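Local coordinates for protein diaminobutyrate-pyruvate transaminase and L-2,4-diaminobutyrate decarboxylase (Vibrio parahaemolyticus, PDB 2QMA) that probably decarboxylates L-2,4-diaminobutyrate with pyridoxal phosphate through this C-terminal glutamate decarboxylase-like domain, in a longer protein that also carries a class-III aminotransferase part, at residues Leu400-Glu405 / Phe470-Pro475; Gln99-Ile104 / Thr479-Ser484; Asp408-Asn413 / Ser425-Arg430; Leu326-Ile331 / Lys390-Met395. One frame throughout, in Å; residues are numbered along the deposited sequence.

Contact 1 of 4, residues Leu400-Glu405 / Phe470-Pro475; sequences LAQTLE and FTILNP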
loop_
_atom_site.group_PDB
_atom_site.type_symbol
_atom_site.label_atom_id
_atom_site.label_comp_id
_atom_site.label_asym_id
_atom_site.label_seq_id
_atom_site.Cartn_x
_atom_site.Cartn_y
_atom_site.Cartn_z
ATOM N N LEU A 400 27.051 6.106 9.769
ATOM C CA LEU A 400 28.041 6.555 8.789
ATOM C C LEU A 400 29.445 6.336 9.322
ATOM O O LEU A 400 30.347 5.857 8.595
ATOM C CB LEU A 400 27.837 8.041 8.421
ATOM C CG LEU A 400 26.882 8.238 7.212
ATOM C CD1 LEU A 400 25.524 7.623 7.459
ATOM C CD2 LEU A 400 26.729 9.739 6.791
ATOM N N ALA A 401 29.638 6.624 10.603
ATOM C CA ALA A 401 30.957 6.378 11.195
ATOM C C ALA A 401 31.292 4.894 11.215
ATOM O O ALA A 401 32.441 4.524 10.947
ATOM C CB ALA A 401 31.061 6.954 12.616
ATOM N N GLN A 402 30.325 4.062 11.610
ATOM C CA GLN A 402 30.565 2.615 11.745
ATOM C C GLN A 402 30.848 1.960 10.402
ATOM O O GLN A 402 31.676 1.056 10.295
ATOM C CB GLN A 402 29.363 1.934 12.383
ATOM C CG GLN A 402 29.487 0.444 12.500
ATOM C CD GLN A 402 28.463 -0.082 13.436
ATOM O OE1 GLN A 402 27.310 -0.274 13.043
ATOM N NE2 GLN A 402 28.863 -0.326 14.703
ATOM N N THR A 403 30.135 2.406 9.377
ATOM C CA THR A 403 30.364 1.904 8.036
ATOM C C THR A 403 31.829 2.131 7.629
ATOM O O THR A 403 32.418 1.253 7.003
ATOM C CB THR A 403 29.365 2.563 7.030
ATOM O OG1 THR A 403 28.026 2.285 7.463
ATOM C CG2 THR A 403 29.584 2.056 5.624
ATOM N N LEU A 404 32.399 3.300 7.968
ATOM C CA LEU A 404 33.787 3.599 7.630
ATOM C C LEU A 404 34.714 2.661 8.405
ATOM O O LEU A 404 35.747 2.178 7.893
ATOM C CB LEU A 404 34.116 5.063 7.932
ATOM C CG LEU A 404 33.275 6.037 7.084
ATOM C CD1 LEU A 404 33.456 7.462 7.560
ATOM C CD2 LEU A 404 33.623 5.908 5.597
ATOM N N GLU A 405 34.329 2.398 9.647
ATOM C CA GLU A 405 35.094 1.485 10.502
ATOM C C GLU A 405 35.105 0.037 9.991
ATOM O O GLU A 405 36.145 -0.636 10.050
ATOM C CB GLU A 405 34.541 1.543 11.920
ATOM C CG GLU A 405 34.911 2.831 12.654
ATOM C CD GLU A 405 34.325 2.885 14.052
ATOM O OE1 GLU A 405 33.510 2.001 14.433
ATOM O OE2 GLU A 405 34.683 3.829 14.770
ATOM N N PHE A 470 26.947 -5.483 2.585
ATOM C CA PHE A 470 26.314 -5.177 3.850
ATOM C C PHE A 470 25.538 -3.869 3.598
ATOM O O PHE A 470 26.113 -2.871 3.113
ATOM C CB PHE A 470 27.338 -4.847 4.966
ATOM C CG PHE A 470 28.246 -5.982 5.420
ATOM C CD1 PHE A 470 27.955 -7.331 5.197
ATOM C CD2 PHE A 470 29.380 -5.666 6.175
ATOM C CE1 PHE A 470 28.840 -8.359 5.701
ATOM C CE2 PHE A 470 30.238 -6.665 6.683
ATOM C CZ PHE A 470 29.975 -8.006 6.426
ATOM N N THR A 471 24.270 -3.870 3.982
ATOM C CA THR A 471 23.489 -2.658 4.182
ATOM C C THR A 471 23.272 -2.483 5.679
ATOM O O THR A 471 22.416 -3.162 6.300
ATOM C CB THR A 471 22.169 -2.737 3.398
ATOM O OG1 THR A 471 22.495 -2.929 2.018
ATOM C CG2 THR A 471 21.375 -1.415 3.526
ATOM N N ILE A 472 24.116 -1.658 6.286
ATOM C CA ILE A 472 24.063 -1.478 7.738
ATOM C C ILE A 472 22.922 -0.540 8.150
ATOM O O ILE A 472 22.914 0.661 7.821
ATOM C CB ILE A 472 25.400 -0.966 8.324
ATOM C CG1 ILE A 472 26.581 -1.808 7.808
ATOM C CG2 ILE A 472 25.317 -0.966 9.884
ATOM C CD1 ILE A 472 27.976 -1.106 7.935
ATOM N N LEU A 473 21.942 -1.086 8.849
ATOM C CA LEU A 473 20.803 -0.268 9.260
ATOM C C LEU A 473 20.620 -0.248 10.746
ATOM O O LEU A 473 20.327 0.786 11.321
ATOM C CB LEU A 473 19.491 -0.707 8.608
ATOM C CG LEU A 473 19.285 -0.557 7.090
ATOM C CD1 LEU A 473 17.870 -1.007 6.668
ATOM C CD2 LEU A 473 19.601 0.874 6.587
ATOM N N ASN A 474 20.755 -1.411 11.367
ATOM C CA ASN A 474 20.558 -1.524 12.809
ATOM C C ASN A 474 21.615 -0.647 13.522
ATOM O O ASN A 474 22.819 -0.843 13.312
ATOM C CB ASN A 474 20.668 -2.988 13.215
ATOM C CG ASN A 474 20.331 -3.231 14.669
ATOM O OD1 ASN A 474 20.408 -2.328 15.514
ATOM N ND2 ASN A 474 19.961 -4.472 14.980
ATOM N N PRO A 475 21.162 0.348 14.327
ATOM C CA PRO A 475 22.123 1.258 14.968
ATOM C C PRO A 475 22.733 0.676 16.246
ATOM O O PRO A 475 23.501 1.358 16.945
ATOM C CB PRO A 475 21.278 2.518 15.226
ATOM C CG PRO A 475 19.877 1.967 15.511
ATOM C CD PRO A 475 19.771 0.681 14.683
#

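Contact 2 of 4, residues Gln99-Ile104 / Thr479-Ser484; sequences QHPDCI and TSDFES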
loop_
_atom_site.group_PDB
_atom_site.type_symbol
_atom_site.label_atom_id
_atom_site.label_comp_id
_atom_site.label_asym_id
_atom_site.label_seq_id
_atom_site.Cartn_x
_atom_site.Cartn_y
_atom_site.Cartn_z
ATOM N N GLN A 99 15.853 -8.369 12.864
ATOM C CA GLN A 99 16.327 -8.020 14.211
ATOM C C GLN A 99 17.612 -8.734 14.562
ATOM O O GLN A 99 18.248 -8.389 15.557
ATOM C CB GLN A 99 15.277 -8.331 15.284
ATOM C CG GLN A 99 14.032 -7.463 15.210
ATOM C CD GLN A 99 12.918 -8.048 14.311
ATOM O OE1 GLN A 99 13.065 -9.104 13.653
ATOM N NE2 GLN A 99 11.783 -7.361 14.314
ATOM N N HIS A 100 17.969 -9.754 13.786
ATOM C CA HIS A 100 19.208 -10.462 14.031
ATOM C C HIS A 100 20.380 -9.716 13.357
ATOM O O HIS A 100 20.255 -9.310 12.175
ATOM C CB HIS A 100 19.136 -11.916 13.530
ATOM C CG HIS A 100 20.274 -12.755 14.053
ATOM N ND1 HIS A 100 21.539 -12.731 13.493
ATOM C CD2 HIS A 100 20.353 -13.579 15.127
ATOM C CE1 HIS A 100 22.341 -13.511 14.203
ATOM N NE2 HIS A 100 21.638 -14.060 15.178
ATOM N N PRO A 101 21.509 -9.548 14.070
ATOM C CA PRO A 101 22.634 -8.788 13.515
ATOM C C PRO A 101 23.140 -9.282 12.167
ATOM O O PRO A 101 23.726 -8.514 11.441
ATOM C CB PRO A 101 23.763 -8.976 14.547
ATOM C CG PRO A 101 23.112 -9.592 15.757
ATOM C CD PRO A 101 21.772 -10.056 15.445
ATOM N N ASP A 102 22.959 -10.561 11.869
ATOM C CA ASP A 102 23.534 -11.155 10.653
ATOM C C ASP A 102 22.552 -11.068 9.480
ATOM O O ASP A 102 22.819 -11.535 8.391
ATOM C CB ASP A 102 24.013 -12.598 10.937
ATOM C CG ASP A 102 25.184 -12.640 11.922
ATOM O OD1 ASP A 102 26.013 -11.695 11.916
ATOM O OD2 ASP A 102 25.264 -13.629 12.692
ATOM N N CYS A 103 21.430 -10.399 9.716
ATOM C CA CYS A 103 20.527 -9.993 8.635
ATOM C C CYS A 103 20.882 -8.564 8.183
ATOM O O CYS A 103 20.556 -7.592 8.857
ATOM C CB CYS A 103 19.089 -10.088 9.100
ATOM S SG CYS A 103 17.929 -9.828 7.720
ATOM N N ILE A 104 21.578 -8.438 7.049
ATOM C CA ILE A 104 22.331 -7.215 6.781
ATOM C C ILE A 104 22.549 -6.982 5.293
ATOM O O ILE A 104 23.588 -6.438 4.900
ATOM C CB ILE A 104 23.718 -7.249 7.555
ATOM C CG1 ILE A 104 24.243 -5.833 7.781
ATOM C CG2 ILE A 104 24.721 -8.132 6.850
ATOM C CD1 ILE A 104 25.380 -5.677 8.850
ATOM N N THR A 479 31.420 -3.537 17.126
ATOM C CA THR A 479 32.605 -4.032 16.420
ATOM C C THR A 479 32.623 -5.555 16.425
ATOM O O THR A 479 32.850 -6.173 15.397
ATOM C CB THR A 479 33.923 -3.495 17.070
ATOM O OG1 THR A 479 33.827 -2.077 17.225
ATOM C CG2 THR A 479 35.155 -3.833 16.220
ATOM N N SER A 480 32.375 -6.151 17.588
ATOM C CA SER A 480 32.435 -7.606 17.737
ATOM C C SER A 480 31.362 -8.310 16.885
ATOM O O SER A 480 31.561 -9.442 16.451
ATOM C CB SER A 480 32.317 -7.997 19.218
ATOM O OG SER A 480 31.105 -7.464 19.740
ATOM N N ASP A 481 30.223 -7.647 16.654
ATOM C CA ASP A 481 29.239 -8.198 15.706
ATOM C C ASP A 481 29.838 -8.359 14.312
ATOM O O ASP A 481 29.604 -9.380 13.647
ATOM C CB ASP A 481 27.976 -7.311 15.625
ATOM C CG ASP A 481 27.135 -7.373 16.919
ATOM O OD1 ASP A 481 27.075 -8.449 17.545
ATOM O OD2 ASP A 481 26.534 -6.352 17.317
ATOM N N PHE A 482 30.580 -7.336 13.871
ATOM C CA PHE A 482 31.165 -7.300 12.532
ATOM C C PHE A 482 32.337 -8.261 12.412
ATOM O O PHE A 482 32.452 -8.951 11.405
ATOM C CB PHE A 482 31.521 -5.874 12.128
ATOM C CG PHE A 482 30.307 -5.075 11.702
ATOM C CD1 PHE A 482 29.717 -5.320 10.461
ATOM C CD2 PHE A 482 29.715 -4.157 12.574
ATOM C CE1 PHE A 482 28.563 -4.632 10.051
ATOM C CE2 PHE A 482 28.524 -3.440 12.173
ATOM C CZ PHE A 482 27.980 -3.681 10.903
ATOM N N GLU A 483 33.174 -8.325 13.453
ATOM C CA GLU A 483 34.266 -9.271 13.489
ATOM C C GLU A 483 33.762 -10.702 13.360
ATOM O O GLU A 483 34.278 -11.494 12.569
ATOM C CB GLU A 483 35.076 -9.121 14.781
ATOM C CG GLU A 483 35.858 -7.855 14.759
ATOM C CD GLU A 483 36.744 -7.663 15.975
ATOM O OE1 GLU A 483 36.471 -8.245 17.063
ATOM O OE2 GLU A 483 37.711 -6.888 15.829
ATOM N N SER A 484 32.754 -11.029 14.151
ATOM C CA SER A 484 32.124 -12.342 14.059
ATOM C C SER A 484 31.421 -12.612 12.703
ATOM O O SER A 484 31.457 -13.764 12.226
ATOM C CB SER A 484 31.172 -12.551 15.230
ATOM O OG SER A 484 30.203 -13.509 14.891
HETATM O O HOH W 1 27.677 -11.393 13.922
#

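Contact 3 of 4, residues Asp408-Asn413 / Ser425-Arg430; sequences DMIRTN and STVLFR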
loop_
_atom_site.group_PDB
_atom_site.type_symbol
_atom_site.label_atom_id
_atom_site.label_comp_id
_atom_site.label_asym_id
_atom_site.label_seq_id
_atom_site.Cartn_x
_atom_site.Cartn_y
_atom_site.Cartn_z
ATOM N N ASP A 408 37.271 -0.187 6.955
ATOM C CA ASP A 408 38.669 -0.281 7.426
ATOM C C ASP A 408 39.039 -1.679 7.900
ATOM O O ASP A 408 40.135 -2.172 7.638
ATOM C CB ASP A 408 38.938 0.715 8.559
ATOM C CG ASP A 408 39.174 2.119 8.051
ATOM O OD1 ASP A 408 39.481 2.279 6.845
ATOM O OD2 ASP A 408 39.055 3.061 8.861
HETATM N N MSE A 409 38.120 -2.310 8.620
HETATM C CA MSE A 409 38.333 -3.646 9.129
HETATM C C MSE A 409 38.515 -4.635 7.968
HETATM O O MSE A 409 39.378 -5.527 8.041
HETATM C CB MSE A 409 37.150 -4.021 10.025
HETATM C CG MSE A 409 37.225 -5.370 10.731
HETATM SE SE MSE A 409 35.400 -5.764 11.393
HETATM C CE MSE A 409 35.092 -4.062 12.234
ATOM N N ILE A 410 37.728 -4.462 6.900
ATOM C CA ILE A 410 37.853 -5.327 5.714
ATOM C C ILE A 410 39.179 -5.050 4.960
ATOM O O ILE A 410 39.839 -5.972 4.474
ATOM C CB ILE A 410 36.625 -5.188 4.815
ATOM C CG1 ILE A 410 35.417 -5.808 5.531
ATOM C CG2 ILE A 410 36.823 -5.858 3.445
ATOM C CD1 ILE A 410 34.094 -5.463 4.920
ATOM N N ARG A 411 39.560 -3.768 4.914
ATOM C CA ARG A 411 40.772 -3.304 4.234
ATOM C C ARG A 411 42.031 -3.983 4.755
ATOM O O ARG A 411 42.935 -4.312 3.979
ATOM C CB ARG A 411 40.900 -1.784 4.413
ATOM C CG ARG A 411 41.846 -1.106 3.443
ATOM C CD ARG A 411 42.158 0.332 3.893
ATOM N NE ARG A 411 40.964 1.111 4.233
ATOM C CZ ARG A 411 40.096 1.579 3.344
ATOM N NH1 ARG A 411 40.306 1.342 2.058
ATOM N NH2 ARG A 411 39.027 2.287 3.740
ATOM N N THR A 412 42.080 -4.210 6.070
ATOM C CA THR A 412 43.284 -4.721 6.737
ATOM C C THR A 412 43.211 -6.238 7.004
ATOM O O THR A 412 44.090 -6.829 7.645
ATOM C CB THR A 412 43.565 -3.904 8.020
ATOM O OG1 THR A 412 42.524 -4.135 8.974
ATOM C CG2 THR A 412 43.609 -2.397 7.689
ATOM N N ASN A 413 42.166 -6.852 6.457
ATOM C CA ASN A 413 41.961 -8.289 6.551
ATOM C C ASN A 413 42.265 -8.934 5.208
ATOM O O ASN A 413 41.542 -8.716 4.220
ATOM C CB ASN A 413 40.525 -8.592 7.006
ATOM C CG ASN A 413 40.288 -10.061 7.253
ATOM O OD1 ASN A 413 40.557 -10.905 6.404
ATOM N ND2 ASN A 413 39.765 -10.373 8.421
ATOM N N SER A 425 25.708 3.894 4.270
ATOM C CA SER A 425 25.808 2.765 5.224
ATOM C C SER A 425 25.960 1.395 4.558
ATOM O O SER A 425 25.719 0.342 5.210
ATOM C CB SER A 425 24.655 2.799 6.240
ATOM O OG SER A 425 23.422 2.346 5.695
ATOM N N THR A 426 26.368 1.391 3.280
ATOM C CA THR A 426 26.666 0.131 2.593
ATOM C C THR A 426 28.184 -0.143 2.541
ATOM O O THR A 426 29.021 0.793 2.517
ATOM C CB THR A 426 26.069 0.036 1.127
ATOM O OG1 THR A 426 26.715 0.991 0.269
ATOM C CG2 THR A 426 24.562 0.262 1.112
ATOM N N VAL A 427 28.532 -1.430 2.498
ATOM C CA VAL A 427 29.911 -1.825 2.311
ATOM C C VAL A 427 29.959 -2.888 1.211
ATOM O O VAL A 427 29.217 -3.845 1.251
ATOM C CB VAL A 427 30.527 -2.355 3.626
ATOM C CG1 VAL A 427 31.963 -2.873 3.404
ATOM C CG2 VAL A 427 30.537 -1.265 4.681
ATOM N N LEU A 428 30.867 -2.700 0.255
ATOM C CA LEU A 428 31.002 -3.565 -0.903
ATOM C C LEU A 428 32.376 -4.220 -0.894
ATOM O O LEU A 428 33.414 -3.545 -0.857
ATOM C CB LEU A 428 30.755 -2.774 -2.209
ATOM C CG LEU A 428 29.375 -2.115 -2.375
ATOM C CD1 LEU A 428 29.273 -1.223 -3.613
ATOM C CD2 LEU A 428 28.208 -3.142 -2.386
ATOM N N PHE A 429 32.375 -5.553 -0.892
ATOM C CA PHE A 429 33.598 -6.315 -0.689
ATOM C C PHE A 429 33.404 -7.734 -1.165
ATOM O O PHE A 429 32.335 -8.102 -1.589
ATOM C CB PHE A 429 33.956 -6.309 0.802
ATOM C CG PHE A 429 33.050 -7.174 1.647
ATOM C CD1 PHE A 429 33.485 -8.434 2.097
ATOM C CD2 PHE A 429 31.779 -6.741 2.000
ATOM C CE1 PHE A 429 32.662 -9.248 2.890
ATOM C CE2 PHE A 429 30.946 -7.536 2.809
ATOM C CZ PHE A 429 31.394 -8.795 3.244
ATOM N N ARG A 430 34.452 -8.533 -1.096
ATOM C CA ARG A 430 34.339 -9.908 -1.529
ATOM C C ARG A 430 35.336 -10.717 -0.746
ATOM O O ARG A 430 36.301 -10.150 -0.228
ATOM C CB ARG A 430 34.588 -10.025 -3.036
ATOM C CG ARG A 430 35.982 -9.655 -3.493
ATOM C CD ARG A 430 36.107 -10.030 -4.943
ATOM N NE ARG A 430 37.342 -9.573 -5.561
ATOM C CZ ARG A 430 37.586 -9.667 -6.867
ATOM N NH1 ARG A 430 36.679 -10.202 -7.681
ATOM N NH2 ARG A 430 38.729 -9.216 -7.366
#

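Contact 4 of 4, residues Leu326-Ile331 / Lys390-Met395; sequences LFYQTI and KALGDM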
loop_
_atom_site.group_PDB
_atom_site.type_symbol
_atom_site.label_atom_id
_atom_site.label_comp_id
_atom_site.label_asym_id
_atom_site.label_seq_id
_atom_site.Cartn_x
_atom_site.Cartn_y
_atom_site.Cartn_z
ATOM N N LEU A 326 15.430 3.892 6.259
ATOM C CA LEU A 326 16.321 4.315 7.321
ATOM C C LEU A 326 15.603 5.025 8.475
ATOM O O LEU A 326 16.198 5.271 9.529
ATOM C CB LEU A 326 17.393 5.215 6.704
ATOM C CG LEU A 326 18.791 5.410 7.261
ATOM C CD1 LEU A 326 19.488 4.140 7.755
ATOM C CD2 LEU A 326 19.624 6.219 6.213
ATOM N N PHE A 327 14.319 5.336 8.307
ATOM C CA PHE A 327 13.522 5.847 9.454
ATOM C C PHE A 327 12.940 4.726 10.349
ATOM O O PHE A 327 12.255 5.001 11.349
ATOM C CB PHE A 327 12.353 6.694 8.983
ATOM C CG PHE A 327 12.720 8.060 8.400
ATOM C CD1 PHE A 327 12.588 9.231 9.164
ATOM C CD2 PHE A 327 13.078 8.178 7.048
ATOM C CE1 PHE A 327 12.852 10.502 8.599
ATOM C CE2 PHE A 327 13.354 9.410 6.489
ATOM C CZ PHE A 327 13.227 10.586 7.259
ATOM N N TYR A 328 13.202 3.476 9.973
ATOM C CA TYR A 328 12.817 2.287 10.768
ATOM C C TYR A 328 11.322 2.011 10.963
ATOM O O TYR A 328 10.941 1.227 11.839
ATOM C CB TYR A 328 13.466 2.383 12.146
ATOM C CG TYR A 328 14.952 2.622 12.080
ATOM C CD1 TYR A 328 15.816 1.635 11.583
ATOM C CD2 TYR A 328 15.508 3.793 12.607
ATOM C CE1 TYR A 328 17.204 1.824 11.564
ATOM C CE2 TYR A 328 16.930 3.990 12.605
ATOM C CZ TYR A 328 17.749 2.996 12.061
ATOM O OH TYR A 328 19.109 3.171 12.032
ATOM N N GLN A 329 10.477 2.653 10.154
ATOM C CA GLN A 329 9.048 2.398 10.218
ATOM C C GLN A 329 8.720 1.043 9.567
ATOM O O GLN A 329 9.417 0.620 8.645
ATOM C CB GLN A 329 8.263 3.555 9.536
ATOM C CG GLN A 329 8.652 4.934 10.132
ATOM C CD GLN A 329 8.521 4.973 11.668
ATOM O OE1 GLN A 329 7.414 5.053 12.201
ATOM N NE2 GLN A 329 9.650 4.884 12.372
ATOM N N THR A 330 7.645 0.393 10.012
ATOM C CA THR A 330 7.175 -0.815 9.349
ATOM C C THR A 330 6.656 -0.540 7.905
ATOM O O THR A 330 6.065 0.525 7.606
ATOM C CB THR A 330 6.055 -1.508 10.144
ATOM O OG1 THR A 330 5.060 -0.549 10.460
ATOM C CG2 THR A 330 6.571 -2.153 11.481
ATOM N N ILE A 331 6.879 -1.494 7.010
ATOM C CA ILE A 331 6.255 -1.411 5.671
ATOM C C ILE A 331 4.728 -1.405 5.780
ATOM O O ILE A 331 4.207 -2.172 6.570
ATOM C CB ILE A 331 6.726 -2.585 4.785
ATOM C CG1 ILE A 331 8.252 -2.528 4.602
ATOM C CG2 ILE A 331 5.965 -2.620 3.430
ATOM C CD1 ILE A 331 8.856 -3.933 4.464
ATOM N N LYS A 390 16.150 14.174 16.562
ATOM C CA LYS A 390 17.551 14.292 16.970
ATOM C C LYS A 390 18.150 12.898 17.236
ATOM O O LYS A 390 19.249 12.610 16.791
ATOM C CB LYS A 390 17.697 15.178 18.208
ATOM C CG LYS A 390 19.145 15.558 18.526
ATOM C CD LYS A 390 19.828 16.115 17.295
ATOM C CE LYS A 390 21.179 16.757 17.626
ATOM N NZ LYS A 390 22.191 15.760 18.140
ATOM N N ALA A 391 17.403 12.043 17.953
ATOM C CA ALA A 391 17.878 10.678 18.252
ATOM C C ALA A 391 18.089 9.898 16.961
ATOM O O ALA A 391 19.090 9.188 16.816
ATOM C CB ALA A 391 16.932 9.931 19.194
ATOM N N LEU A 392 17.128 10.000 16.029
ATOM C CA LEU A 392 17.317 9.373 14.694
ATOM C C LEU A 392 18.564 9.978 14.001
ATOM O O LEU A 392 19.368 9.263 13.418
ATOM C CB LEU A 392 16.071 9.525 13.807
ATOM C CG LEU A 392 14.781 8.801 14.258
ATOM C CD1 LEU A 392 13.541 9.239 13.441
ATOM C CD2 LEU A 392 14.945 7.274 14.192
ATOM N N GLY A 393 18.709 11.297 14.070
ATOM C CA GLY A 393 19.896 11.951 13.527
ATOM C C GLY A 393 21.164 11.364 14.105
ATOM O O GLY A 393 22.102 11.013 13.372
ATOM N N ASP A 394 21.178 11.215 15.418
ATOM C CA ASP A 394 22.341 10.612 16.114
ATOM C C ASP A 394 22.636 9.163 15.657
ATOM O O ASP A 394 23.808 8.780 15.482
ATOM C CB ASP A 394 22.168 10.670 17.634
ATOM C CG ASP A 394 22.156 12.085 18.206
ATOM O OD1 ASP A 394 22.451 13.091 17.522
ATOM O OD2 ASP A 394 21.824 12.188 19.399
HETATM N N MSE A 395 21.580 8.372 15.442
HETATM C CA MSE A 395 21.733 7.015 14.911
HETATM C C MSE A 395 22.423 7.033 13.554
HETATM O O MSE A 395 23.274 6.188 13.258
HETATM C CB MSE A 395 20.374 6.298 14.824
HETATM C CG MSE A 395 19.691 6.092 16.188
HETATM SE SE MSE A 395 17.982 5.275 16.070
HETATM C CE MSE A 395 17.282 5.660 17.814
#

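Contact 1 of 4, residues Leu400-Glu405 / Phe470-Pro475
Ile472 meets the helix segment 400-405 with both of its branches, each on a different residue. Its CD1 lies 3.4 Å from Thr403 OG1 and 3.8 Å from Thr403 CA, so this methyl reaches the helix backbone itself. The CG2 branch touches Gln402, with Ile472 CG2 3.8 Å from Gln402 OE1. These are van der Waals contacts, and Thr403 and Ile472 run past one another in opposite directions. In Gln402, CG stands anti to the backbone N, and the extended chain (chi1 177°) brings OE1 of the amide to Ile472 CG2.

The polar ends have partners outside the two segments. Thr403 OG1 is hydrogen-bonded to Leu399 O one turn back in the helix, and Gln402 NE2 to Leu477 O beyond Pro475. Ile472 is held by the residue that leads into strand 426-431, since its backbone pairs with Ser425 and its O also takes the Ser425 hydroxyl. Phe482 of helix 479-495 touches both Gln402 and Ile472, while Val427 covers Thr403 and Ile472.

The CA atoms of Thr403 and Ile472 are 7.2 Å apart, and all three touching residues are buried. Here, where strand 465-471 runs out into loop, helix 389-411 is packed on one face of the four-stranded antiparallel sheet, a two-layer alpha/beta arrangement in the C-terminal part of this decarboxylase-like domain.

Contact 2 of 4, residues Gln99-Ile104 / Thr479-Ser484
Pro101 and Asp481 bring the two backbones nearest, at 7.0 Å between their CA atoms, where a type I turn from His100 to Cys103 faces the first turns of helix 479-495. Within the turn, Cys103 N bonds to His100 O at 2.9 Å. His100 adds a second tie, its ND1 accepting from Asp102 N at 3.1 Å with an N-H...acceptor angle of 165° and the donor 20° out of the imidazole plane.

Direct contact between the segments is modest. Ile104 CD1 approaches Phe482 CE1 to 3.6 Å and CZ to 3.9 Å, meeting the ring obliquely. Ile104 CG1 stands anti to the backbone N (chi1 -156°), which places CD1 against the Phe482 ring. Pro101 CB is 4.4 Å from Asp481 CG, whose OD2 is engaged by Thr478 N at the helix start.

A water supplies the polar link, donating to Asp102 OD1 at 2.6 Å and to Asp481 O at 2.8 Å; its bond to Ser484 OG is weak. Phe482 also packs on Gln402, Val406 and Met409 of helix 389-411. The result is a turn docked by water and apolar contact on the N-terminal end of the C-terminal helix.

Contact 3 of 4, residues Asp408-Asn413 / Ser425-Arg430
Ile410 and Phe429 mark the closest backbone approach, 7.8 Å between CA atoms, where the last turn of helix 389-411 lies over strand 426-431. From the helix, a single side chain does the touching. Ile410 CG1 is anti to the carbonyl carbon (chi1 -69°) and chi2 is 166°, so CD1 extends to the strand between two residues whose CB atoms both face the helix. There it meets Val427 CG1 tip to tip at 3.7 Å. The same methyl sits over one face of the Phe429 ring, 4.0 Å from the centroid and 17° off the normal, which makes a CH-pi contact; CG is the nearest ring atom to CD1, at 3.8 Å. The second branch helps too, with Ile410 CG2 3.9 Å from Phe429 CB.

Phe429 CG lies between its backbone N and carbonyl carbon, and this first torsion together with chi2 sets the ring face against the methyl. Phe470 of the adjoining strand meets that ring edge-to-face, while Phe416, Leu418 and Leu486 extend the apolar surroundings of Ile410.

The Asp408-Arg411 pair lies within the helix: Arg411 NE and NH2 both grip Asp408 OD1, at 3.2 Å and 3.1 Å, with the oxygen in the guanidinium plane. Glu421 ties Arg411, through NH1, to the loop between strands 416-418 and 426-431. Ile410, Val427 and Phe429 are buried, whereas Asp408 and Arg411 are exposed. Dispersion and CH-pi contact thus join the two segments, and the ion pairs act beside them, where solvent would probably weaken their contribution.

Contact 4 of 4, residues Leu326-Ile331 / Lys390-Met395
Tyr328 and Leu392 form the close-packed part, together with selenomethionine Met395. Leu392 CD2 lies near the plane of the Tyr328 ring, at its edge, 3.9 Å from CD2 of the tyrosine. Met395 SE comes obliquely within 3.8 Å of Tyr328 CE2; it stands 5.0 Å from the ring centroid and 58° off the normal, a Met-aromatic contact. The extended Met395 chain (chi2 178°) is what carries SE to the ring. One face of the tyrosine lies against Leu326 O, and its hydroxyl is hydrogen-bonded to Leu473 O. Phe23 and Trp19 of the second subunit pack on Tyr328 and Met395, respectively.

Looser contact follows at Phe327, whose CD1 is 4.4 Å from Leu392 CD1. Beside it, Gln329 NE2 donates to Phe327 O at 2.8 Å, which braces the loop. On the open side, exposed Lys390 pairs with Asp394 through NZ and OD1, 2.8 Å apart; Trp19 of the second subunit also touches Asp394.

Phe327 lies about 6 Å from Lys325, side chain to side chain; Lys325 is the predicted pyridoxal-phosphate lysine, to which no cofactor is attached here. The loop joins strands 318-322 and 334-338 of the large mixed sheet and rests on the start of helix 389-411, with helices 377-386 and 113-125 beside it.

How the contacts relate
From the N terminus, the 99-104 turn comes first and waits for helix 479-495, so contact 2 closes the widest loop, with the other three nested inside it. Contact 4 is the first to close, linking the loop after strand 318-322 to the start of helix 389-411. Contact 1 then opens farther along that helix, and contact 3, near its end, is nested within contact 1; contact 4 is in series with both. One helix therefore serves contacts 4, 1 and 3 in turn, joining a loop of the large mixed sheet to the four-stranded sheet. Strands 426-431 and 465-471 are neighbours, with Val427 N 2.9 Å from Phe470 O, and Thr471 N lies 2.8 Å from Ile104 O, coupling contact 1 to contact 2.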